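Hypothetical protein Atu1540 (Agrobacterium tumefaciens str. C58, PDB 2HWJ) is of unknown function but is related to putative ParB-like nucleases and may act on nucleic acid. Local coordinates at residues A[147-152]-A[156-161]; A[137-142]-A[163-168]. All coordinates share one frame; numbering follows the deposited sequence.

Contact 1 of 2, residues A[147-152]-A[156-161]; sequences GGYAKV and FSEFGW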
# COMPACT_ATOMS: atom_id res chain seq x y z
N GLY A 147 11.76 18.64 10.00
CA GLY A 147 10.45 19.01 9.53
C GLY A 147 10.58 19.26 8.06
O GLY A 147 9.74 19.84 7.48
N GLY A 148 11.64 18.80 7.44
CA GLY A 148 11.76 18.95 6.03
C GLY A 148 10.91 18.06 5.15
O GLY A 148 10.64 18.47 4.02
N TYR A 149 10.51 16.85 5.58
CA TYR A 149 9.53 16.05 4.82
C TYR A 149 8.76 15.17 5.78
O TYR A 149 9.08 15.16 6.97
CB TYR A 149 10.12 15.21 3.66
CG TYR A 149 11.25 14.28 4.08
CD1 TYR A 149 11.02 12.95 4.38
CD2 TYR A 149 12.57 14.76 4.20
CE1 TYR A 149 12.10 12.12 4.80
CE2 TYR A 149 13.59 13.97 4.62
CZ TYR A 149 13.38 12.67 4.91
OH TYR A 149 14.48 11.92 5.32
N ALA A 150 7.74 14.46 5.30
CA ALA A 150 6.98 13.61 6.19
C ALA A 150 7.35 12.16 6.06
O ALA A 150 7.67 11.72 4.95
CB ALA A 150 5.50 13.76 5.88
N LYS A 151 7.26 11.41 7.17
CA LYS A 151 7.25 9.93 7.12
C LYS A 151 6.15 9.50 6.15
O LYS A 151 5.13 10.12 6.05
CB LYS A 151 7.01 9.28 8.49
CG LYS A 151 8.04 9.65 9.55
CD LYS A 151 8.27 8.55 10.62
CE LYS A 151 8.50 9.15 12.06
NZ LYS A 151 7.92 8.35 13.24
N VAL A 152 6.38 8.44 5.42
CA VAL A 152 5.47 8.00 4.42
C VAL A 152 5.66 6.48 4.50
O VAL A 152 6.66 6.00 5.10
CB VAL A 152 5.92 8.67 3.08
CG1 VAL A 152 5.72 7.78 1.87
CG2 VAL A 152 5.17 9.96 2.85
N PHE A 156 12.35 2.80 2.60
CA PHE A 156 13.59 3.48 2.29
C PHE A 156 13.38 4.92 1.81
O PHE A 156 14.12 5.44 0.97
CB PHE A 156 14.30 2.65 1.20
CG PHE A 156 14.53 1.15 1.59
CD1 PHE A 156 14.02 0.12 0.78
CD2 PHE A 156 15.27 0.79 2.75
CE1 PHE A 156 14.24 -1.22 1.11
CE2 PHE A 156 15.48 -0.57 3.10
CZ PHE A 156 14.97 -1.57 2.29
N SER A 157 12.34 5.57 2.33
CA SER A 157 12.05 7.00 2.09
C SER A 157 13.29 7.81 2.23
O SER A 157 13.63 8.59 1.36
CB SER A 157 11.12 7.52 3.17
OG SER A 157 10.53 8.80 2.85
N GLU A 158 13.96 7.64 3.35
CA GLU A 158 15.16 8.36 3.69
C GLU A 158 16.27 8.18 2.68
O GLU A 158 16.93 9.13 2.31
CB GLU A 158 15.67 7.95 5.08
CG GLU A 158 14.88 8.54 6.22
CD GLU A 158 13.70 7.71 6.64
OE1 GLU A 158 13.44 6.58 6.06
OE2 GLU A 158 13.01 8.21 7.57
N PHE A 159 16.46 6.98 2.23
CA PHE A 159 17.50 6.77 1.30
C PHE A 159 17.27 7.53 -0.03
O PHE A 159 18.23 7.92 -0.70
CB PHE A 159 17.78 5.29 1.13
CG PHE A 159 18.80 4.77 2.14
CD1 PHE A 159 18.44 3.85 3.12
CD2 PHE A 159 20.13 5.26 2.13
CE1 PHE A 159 19.40 3.40 4.06
CE2 PHE A 159 21.10 4.81 3.05
CZ PHE A 159 20.73 3.87 4.00
N GLY A 160 15.99 7.79 -0.35
CA GLY A 160 15.61 8.64 -1.49
C GLY A 160 16.02 10.08 -1.32
O GLY A 160 16.60 10.70 -2.21
N TRP A 161 15.79 10.59 -0.12
CA TRP A 161 16.24 11.93 0.25
C TRP A 161 17.77 12.01 0.32
O TRP A 161 18.36 13.00 -0.17
CB TRP A 161 15.60 12.36 1.57
CG TRP A 161 14.17 12.79 1.31
CD1 TRP A 161 13.05 12.01 1.32
CD2 TRP A 161 13.74 14.09 0.90
NE1 TRP A 161 11.97 12.74 0.98
CE2 TRP A 161 12.36 14.02 0.71
CE3 TRP A 161 14.41 15.32 0.70
CZ2 TRP A 161 11.60 15.12 0.35
CZ3 TRP A 161 13.66 16.42 0.33
CH2 TRP A 161 12.25 16.31 0.16
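A chi1 of 55° wedges CG of Tyr-149 in between its own N and C, and the ring reaches out of the 147-152 loop toward the first turns of helix 157-166. Trp-161 answers with its CG anti to the carbonyl carbon (chi1 -78°), which lays the indole along the tyrosine. The two rings stack face to face: the centroids of the Tyr-149 ring and the five-membered ring of Trp-161 are 3.5 Å apart and the planes differ by 2°. The side chains run past each other in opposite directions, so Tyr-149 CB meets Trp-161 CZ2 at 3.6 Å while, at the far end, Tyr-149 OH comes to 3.9 Å from Trp-161 CB. Over the tyrosine face, Trp-161 NE1 is 3.5 Å from Tyr-149 CG, but its N-H is spent on Pro-198 O. The Glu-158 side chain runs about at right angles to that of Tyr-149, its CG 3.5 Å from Tyr-149 OH; that hydroxyl is hydrogen-bonded to Ala-140 O, and the carboxylate forms a salt bridge with Arg-144. No hydrogen bond joins the two segments. The chemistry is therefore a buried aromatic stack whose polar atoms are paired with residues outside the two segments, which should restrain both rings and tie the loop after helix 135-146 to the next helix and to the C-terminal region.

Contact 2 of 2, residues A[137-142]-A[163-168]; sequences RSLAGA and DFLRRR
Leu-165 pushes one methyl, CD1, against Leu-139 and Ala-140, and this single group makes all the close contacts between segments 137-142 and 163-168. Leu-139 CD2 lies 3.9 Å from Leu-165 CD1, the two leucine side chains crossing at a slant. Leu-139 extends toward the partner helix because its CG is anti to the backbone N (chi1 -171°). The same methyl also lies against the backbone of helix 135-146, Leu-165 CD1 being 4.0 Å from Ala-140 N and 4.1 Å from Ala-140 CB. Phe-136, also on helix 135-146, and Ala-185 from helix 178-189 pack on Leu-165 as well, while Phe-178 and Ala-181 lie against Leu-139, making the setting apolar and buried. At the end of helix 157-166, Arg-168 NH1 donates to Phe-164 O at 2.8 Å, and Phe-164 CE1 sits over the centre of the Arg-168 guanidinium. Arg-168 also forms salt bridges with Glu-193 and with Glu-98 of the third subunit, so this helix end faces a subunit interface. The arrangement is that of a buried helix-packing core, where helices 135-146, 157-166 and 178-189 meet through aliphatic and aromatic side chains.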
# COMPACT_ATOMS: atom_id res chain seq x y z
N ARG A 137 22.85 9.53 4.56
CA ARG A 137 21.77 8.94 5.26
C ARG A 137 21.49 9.73 6.57
O ARG A 137 20.30 9.91 6.94
CB ARG A 137 22.03 7.50 5.49
CG ARG A 137 20.97 6.83 6.28
CD ARG A 137 19.68 6.88 5.58
NE ARG A 137 18.66 6.24 6.36
CZ ARG A 137 18.11 6.79 7.44
NH1 ARG A 137 18.51 7.99 7.85
NH2 ARG A 137 17.18 6.14 8.13
N SER A 138 22.54 10.22 7.26
CA SER A 138 22.34 10.93 8.54
C SER A 138 21.73 12.26 8.29
O SER A 138 20.87 12.75 9.05
CB SER A 138 23.62 11.19 9.23
OG SER A 138 24.23 10.01 9.64
N LEU A 139 22.21 12.90 7.24
CA LEU A 139 21.68 14.19 6.86
C LEU A 139 20.18 14.05 6.55
O LEU A 139 19.40 14.79 7.12
CB LEU A 139 22.42 14.76 5.66
CG LEU A 139 22.01 16.21 5.38
CD1 LEU A 139 22.40 17.18 6.51
CD2 LEU A 139 22.51 16.70 4.07
N ALA A 140 19.81 13.09 5.67
CA ALA A 140 18.44 12.85 5.36
C ALA A 140 17.61 12.55 6.65
O ALA A 140 16.50 13.03 6.81
CB ALA A 140 18.31 11.78 4.33
N GLY A 141 18.16 11.81 7.60
CA GLY A 141 17.41 11.57 8.88
C GLY A 141 17.15 12.89 9.57
O GLY A 141 16.01 13.19 9.98
N ALA A 142 18.17 13.74 9.64
CA ALA A 142 18.13 14.87 10.52
C ALA A 142 17.17 15.82 9.90
O ALA A 142 16.41 16.49 10.62
CB ALA A 142 19.44 15.49 10.63
N ASP A 163 19.87 10.22 -1.45
CA ASP A 163 20.40 10.29 -2.77
C ASP A 163 20.19 11.72 -3.39
O ASP A 163 21.09 12.30 -3.99
CB ASP A 163 19.86 9.12 -3.61
CG ASP A 163 19.99 9.40 -5.13
OD1 ASP A 163 21.14 9.73 -5.59
OD2 ASP A 163 18.97 9.32 -5.89
N PHE A 164 19.04 12.32 -3.20
CA PHE A 164 18.81 13.68 -3.68
C PHE A 164 19.91 14.61 -3.12
O PHE A 164 20.60 15.26 -3.87
CB PHE A 164 17.41 14.08 -3.24
CG PHE A 164 17.03 15.52 -3.51
CD1 PHE A 164 16.66 15.93 -4.77
CD2 PHE A 164 16.95 16.44 -2.47
CE1 PHE A 164 16.27 17.22 -5.00
CE2 PHE A 164 16.56 17.75 -2.73
CZ PHE A 164 16.23 18.12 -3.98
N LEU A 165 20.12 14.61 -1.80
CA LEU A 165 21.03 15.53 -1.23
C LEU A 165 22.43 15.22 -1.74
O LEU A 165 23.29 16.16 -1.82
CB LEU A 165 20.99 15.53 0.27
CG LEU A 165 19.60 15.76 0.88
CD1 LEU A 165 19.52 15.11 2.22
CD2 LEU A 165 19.15 17.25 0.92
N ARG A 166 22.71 13.96 -2.12
CA ARG A 166 24.13 13.65 -2.19
C ARG A 166 24.59 14.15 -3.47
O ARG A 166 25.81 14.37 -3.63
CB ARG A 166 24.51 12.20 -2.00
CG ARG A 166 25.10 11.46 -3.18
CD ARG A 166 24.67 9.93 -3.08
NE ARG A 166 25.29 9.39 -1.87
CZ ARG A 166 24.66 8.83 -0.85
NH1 ARG A 166 23.38 8.63 -0.88
NH2 ARG A 166 25.36 8.44 0.19
N ARG A 167 23.63 14.39 -4.36
CA ARG A 167 24.00 14.91 -5.68
C ARG A 167 24.07 16.44 -5.71
O ARG A 167 24.35 17.02 -6.71
CB ARG A 167 23.04 14.39 -6.74
CG ARG A 167 22.57 12.99 -6.47
CD ARG A 167 21.51 12.53 -7.45
NE ARG A 167 22.18 11.92 -8.57
CZ ARG A 167 22.05 10.65 -8.94
NH1 ARG A 167 21.26 9.82 -8.28
NH2 ARG A 167 22.73 10.21 -10.00
N ARG A 168 23.86 17.07 -4.56
CA ARG A 168 23.59 18.50 -4.47
C ARG A 168 24.29 19.17 -3.32
O ARG A 168 24.36 20.35 -3.30
CB ARG A 168 22.11 18.70 -4.23
CG ARG A 168 21.35 18.69 -5.51
CD ARG A 168 19.88 18.63 -5.29
NE ARG A 168 19.22 18.34 -6.55
CZ ARG A 168 19.03 17.12 -7.02
NH1 ARG A 168 19.44 16.09 -6.30
NH2 ARG A 168 18.40 16.92 -8.19

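Helix 157-166 carries one side of both contacts: its first turns serve contact 1 and its last turn, running on into the residues after it, serves contact 2. Along the chain the order is 137-142, 147-152, 156-161, 163-168, so contact 1 falls wholly between the two segments of contact 2. Their centres are about 10 Å apart, on the same side of the chain's centre, in the helical part of the chain. Besides the link through Tyr-149 and Ala-140, Glu-158 and Phe-159 pack on Arg-137. Helix 135-146, helix 157-166 and the loop between them thus pack together, within the region related to ParB-like nucleases.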